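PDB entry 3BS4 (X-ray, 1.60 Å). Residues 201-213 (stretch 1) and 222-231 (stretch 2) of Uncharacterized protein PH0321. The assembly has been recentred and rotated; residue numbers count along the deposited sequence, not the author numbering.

Stretch 1, residues 201-213: VYRRADYVLKTRS
Stretch 2 (222-231) RELLVIKTPK

The two stretches form an antiparallel β-ladder, interrupted by one bulge and tied at one end to the close of a helix by a lysine side chain. Residues 201-204 are helical; Ala205, at phi/psi -71/145, is the first to leave that conformation, and the chain then runs as a strand from Tyr207 to Ser213. Its partner, Arg222 to Lys228, runs at 157° to it, with the axes approaching to 4.6 Å.

Paired backbone hydrogen bonds fix the register. Arg212 N donates to Glu223 O (3.0 Å) and Glu223 N to Arg212 O (2.9 Å); Lys210 N donates to Leu225 O (2.9 Å) and Leu225 N to Lys210 O (2.7 Å). Between these pairs lies Thr211 opposite Leu224, non-hydrogen-bonded, with CA atoms 4.4 Å apart. Leu209 faces Val226 in the same way, but Val208 pairs with Lys228, so the register shifts by one. At this bulge the extra residue, Ile227, has phi/psi -79/-39, and Val208 O accepts from both Ile227 N (2.9 Å) and Lys228 N (3.2 Å), while Val208 N donates to Lys228 O (2.9 Å).

Lys228 is fully extended, chi1 to chi4 all t, and so carries its amine back to the helix end. There NZ donates to Tyr202 O and Ala205 O, each at 2.8 Å, and lies 3.0 Å from Arg203 O. A long, flexible cation suits this cluster of carbonyl oxygens, while its aliphatic part packs on Val208, CB lying 4.0 Å from Val208 CG2.

On the face bearing Leu209, Thr211, Ser213, Arg222, Leu224 and Val226, apolar packing gathers round Leu209 (m, t), whose CD2 lies 3.9 Å from Val226 CG1 and CB 4.2 Å from Leu224 CD2. On the face of Lys210, Arg212, Glu223 and Leu225, long side chains combine charge with apolar packing. Arg212 (chi1 p, chi2 and chi3 t) lays one face of its guanidinium over Leu225 (m, p), CZ to CD2 3.8 Å, while NE makes a long salt bridge to OE1 of Glu223 (m, t), 3.6 Å.

Ile227 (m, m) points toward the first stretch, its CG2 3.9 Å from Tyr202 CE2 and its CG1 3.9 Å from Lys210 CB; a branched side chain can reach both. Pro230 CD sits over one face of the Tyr207 ring (chi1 m, chi2 -103°), 3.5 Å from its centroid, a CH-π contact well served by a rigid aliphatic ring. The contact buries 967 Å²; apolar Leu209, Leu224 and Leu225 are buried, Ile227 and Pro230 exposed.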

# COMPACT_ATOMS: atom_id res chain seq x y z
N VAL A 201 -0.42 2.96 13.56
CA VAL A 201 -0.36 2.13 12.35
C VAL A 201 0.45 0.86 12.57
O VAL A 201 0.13 -0.18 12.00
CB VAL A 201 0.12 2.90 11.07
CG1 VAL A 201 -0.84 4.05 10.75
CG2 VAL A 201 1.53 3.38 11.23
N TYR A 202 1.50 0.93 13.40
CA TYR A 202 2.21 -0.30 13.77
C TYR A 202 1.25 -1.29 14.45
O TYR A 202 1.26 -2.50 14.17
CB TYR A 202 3.34 -0.01 14.75
CG TYR A 202 4.71 0.24 14.14
CD1 TYR A 202 4.89 1.15 13.08
CD2 TYR A 202 5.83 -0.41 14.65
CE1 TYR A 202 6.17 1.38 12.55
CE2 TYR A 202 7.10 -0.18 14.11
CZ TYR A 202 7.27 0.70 13.06
OH TYR A 202 8.54 0.90 12.58
N ARG A 203 0.44 -0.77 15.37
CA ARG A 203 -0.45 -1.65 16.13
C ARG A 203 -1.48 -2.31 15.22
O ARG A 203 -1.83 -3.50 15.38
CB ARG A 203 -1.10 -0.86 17.29
CG ARG A 203 -2.23 -1.59 18.03
CD ARG A 203 -1.75 -2.87 18.71
NE ARG A 203 -0.77 -2.56 19.74
CZ ARG A 203 -0.25 -3.45 20.59
NH1 ARG A 203 -0.63 -4.73 20.55
NH2 ARG A 203 0.63 -3.05 21.49
N ARG A 204 -1.97 -1.55 14.24
CA ARG A 204 -3.04 -2.02 13.37
C ARG A 204 -2.56 -3.05 12.36
O ARG A 204 -3.32 -3.95 11.95
CB ARG A 204 -3.69 -0.83 12.65
CG ARG A 204 -4.49 0.04 13.60
CD ARG A 204 -4.93 1.32 12.93
NE ARG A 204 -5.49 2.26 13.90
CZ ARG A 204 -6.70 2.15 14.45
NH1 ARG A 204 -7.50 1.14 14.14
NH2 ARG A 204 -7.11 3.06 15.32
N ALA A 205 -1.31 -2.92 11.94
CA ALA A 205 -0.72 -3.85 10.96
C ALA A 205 -0.46 -5.26 11.53
O ALA A 205 -0.09 -5.40 12.70
CB ALA A 205 0.56 -3.28 10.40
N ASP A 206 -0.64 -6.28 10.69
CA ASP A 206 -0.28 -7.64 11.09
C ASP A 206 1.21 -7.90 10.91
O ASP A 206 1.83 -8.64 11.70
CB ASP A 206 -1.09 -8.66 10.30
CG ASP A 206 -2.57 -8.47 10.48
OD1 ASP A 206 -3.07 -8.64 11.63
OD2 ASP A 206 -3.24 -8.11 9.49
N TYR A 207 1.78 -7.30 9.86
CA TYR A 207 3.21 -7.37 9.61
C TYR A 207 3.76 -5.96 9.58
O TYR A 207 3.11 -5.09 9.04
CB TYR A 207 3.52 -7.99 8.24
CG TYR A 207 3.09 -9.43 8.07
CD1 TYR A 207 4.01 -10.47 8.13
CD2 TYR A 207 1.76 -9.73 7.78
CE1 TYR A 207 3.60 -11.80 7.94
CE2 TYR A 207 1.34 -11.05 7.59
CZ TYR A 207 2.26 -12.07 7.67
OH TYR A 207 1.82 -13.38 7.48
N VAL A 208 4.95 -5.76 10.15
CA VAL A 208 5.64 -4.48 9.98
C VAL A 208 7.06 -4.77 9.55
O VAL A 208 7.81 -5.46 10.27
CB VAL A 208 5.70 -3.66 11.28
CG1 VAL A 208 6.49 -2.36 11.04
CG2 VAL A 208 4.29 -3.35 11.81
N LEU A 209 7.42 -4.25 8.38
CA LEU A 209 8.80 -4.28 7.87
C LEU A 209 9.32 -2.85 7.84
O LEU A 209 8.65 -1.98 7.28
CB LEU A 209 8.84 -4.85 6.45
CG LEU A 209 8.20 -6.23 6.23
CD1 LEU A 209 8.44 -6.73 4.79
CD2 LEU A 209 8.66 -7.25 7.25
N LYS A 210 10.49 -2.63 8.42
CA LYS A 210 11.06 -1.28 8.48
C LYS A 210 12.33 -1.27 7.65
O LYS A 210 13.18 -2.14 7.82
CB LYS A 210 11.40 -0.89 9.91
CG LYS A 210 12.01 0.49 10.03
CD LYS A 210 11.99 0.95 11.47
CE LYS A 210 13.24 0.58 12.20
NZ LYS A 210 13.26 1.23 13.56
N THR A 211 12.46 -0.30 6.75
CA THR A 211 13.71 -0.15 5.99
C THR A 211 14.47 1.07 6.47
O THR A 211 13.88 2.07 6.90
CB THR A 211 13.48 -0.06 4.47
OG1 THR A 211 12.81 1.17 4.14
CG2 THR A 211 12.66 -1.24 3.98
N ARG A 212 15.79 0.98 6.42
CA ARG A 212 16.63 2.08 6.88
C ARG A 212 18.00 1.97 6.26
O ARG A 212 18.40 0.90 5.82
CB ARG A 212 16.74 2.07 8.39
CG ARG A 212 17.41 0.83 8.95
CD ARG A 212 17.65 0.98 10.43
NE ARG A 212 18.46 -0.12 10.96
CZ ARG A 212 18.53 -0.42 12.26
NH1 ARG A 212 17.84 0.28 13.15
NH2 ARG A 212 19.29 -1.43 12.66
N SER A 213 18.72 3.09 6.25
CA SER A 213 20.05 3.19 5.67
C SER A 213 21.09 3.39 6.77
O SER A 213 20.80 3.97 7.82
CB SER A 213 20.12 4.41 4.74
OG SER A 213 19.13 4.35 3.72
N ARG A 222 21.85 -0.74 3.11
CA ARG A 222 20.40 -0.67 3.28
C ARG A 222 19.93 -1.94 3.99
O ARG A 222 20.35 -3.04 3.64
CB ARG A 222 19.72 -0.50 1.92
CG ARG A 222 19.99 0.85 1.26
CD ARG A 222 19.32 0.94 -0.11
NE ARG A 222 19.40 2.30 -0.63
CZ ARG A 222 20.29 2.71 -1.53
NH1 ARG A 222 21.17 1.85 -2.05
NH2 ARG A 222 20.27 3.97 -1.93
N GLU A 223 19.07 -1.75 5.00
CA GLU A 223 18.59 -2.87 5.81
C GLU A 223 17.08 -2.92 5.90
O GLU A 223 16.42 -1.89 6.00
CB GLU A 223 19.13 -2.75 7.23
CG GLU A 223 20.61 -2.97 7.30
CD GLU A 223 21.11 -2.96 8.71
OE1 GLU A 223 21.17 -1.86 9.32
OE2 GLU A 223 21.43 -4.06 9.22
N LEU A 224 16.55 -4.14 5.89
CA LEU A 224 15.12 -4.36 6.14
C LEU A 224 14.98 -5.16 7.42
O LEU A 224 15.57 -6.24 7.55
CB LEU A 224 14.48 -5.10 4.97
CG LEU A 224 12.96 -5.32 5.01
CD1 LEU A 224 12.42 -5.42 3.58
CD2 LEU A 224 12.60 -6.56 5.82
N LEU A 225 14.21 -4.62 8.36
CA LEU A 225 14.02 -5.25 9.67
C LEU A 225 12.60 -5.79 9.79
O LEU A 225 11.65 -5.07 9.52
CB LEU A 225 14.25 -4.22 10.78
CG LEU A 225 15.67 -3.82 11.20
CD1 LEU A 225 16.50 -3.30 10.05
CD2 LEU A 225 15.56 -2.76 12.30
N VAL A 226 12.47 -7.05 10.20
CA VAL A 226 11.16 -7.64 10.38
C VAL A 226 10.74 -7.33 11.81
O VAL A 226 11.14 -8.02 12.76
CB VAL A 226 11.12 -9.15 10.07
CG1 VAL A 226 9.68 -9.66 10.15
CG2 VAL A 226 11.73 -9.44 8.68
N ILE A 227 9.98 -6.26 11.97
CA ILE A 227 9.61 -5.75 13.30
C ILE A 227 8.47 -6.55 13.93
O ILE A 227 8.47 -6.80 15.15
CB ILE A 227 9.25 -4.23 13.22
CG1 ILE A 227 10.45 -3.36 12.81
CG2 ILE A 227 8.67 -3.71 14.53
CD1 ILE A 227 11.72 -3.56 13.65
N LYS A 228 7.49 -6.94 13.13
CA LYS A 228 6.28 -7.61 13.63
C LYS A 228 5.75 -8.58 12.60
O LYS A 228 5.71 -8.27 11.41
CB LYS A 228 5.21 -6.55 13.96
CG LYS A 228 3.85 -7.06 14.47
CD LYS A 228 2.90 -5.85 14.61
CE LYS A 228 1.61 -6.24 15.28
NZ LYS A 228 0.73 -5.05 15.32
N THR A 229 5.35 -9.78 13.06
CA THR A 229 4.65 -10.77 12.23
C THR A 229 3.55 -11.39 13.08
O THR A 229 3.57 -11.23 14.29
CB THR A 229 5.59 -11.92 11.78
OG1 THR A 229 6.06 -12.63 12.94
CG2 THR A 229 6.77 -11.39 11.02
N PRO A 230 2.57 -12.09 12.47
CA PRO A 230 1.58 -12.83 13.25
C PRO A 230 2.19 -13.95 14.11
O PRO A 230 1.60 -14.32 15.14
CB PRO A 230 0.66 -13.44 12.18
CG PRO A 230 0.81 -12.51 10.99
CD PRO A 230 2.28 -12.14 11.03
N LYS A 231 3.34 -14.48 13.68
CA LYS A 231 4.07 -15.55 14.39
C LYS A 231 4.91 -14.99 15.53
O LYS A 231 4.39 -14.48 16.52
CB LYS A 231 5.02 -16.31 13.45
CG LYS A 231 4.52 -16.56 12.04
CD LYS A 231 5.67 -16.98 11.13
CE LYS A 231 5.75 -18.50 10.98
NZ LYS A 231 4.78 -19.01 9.96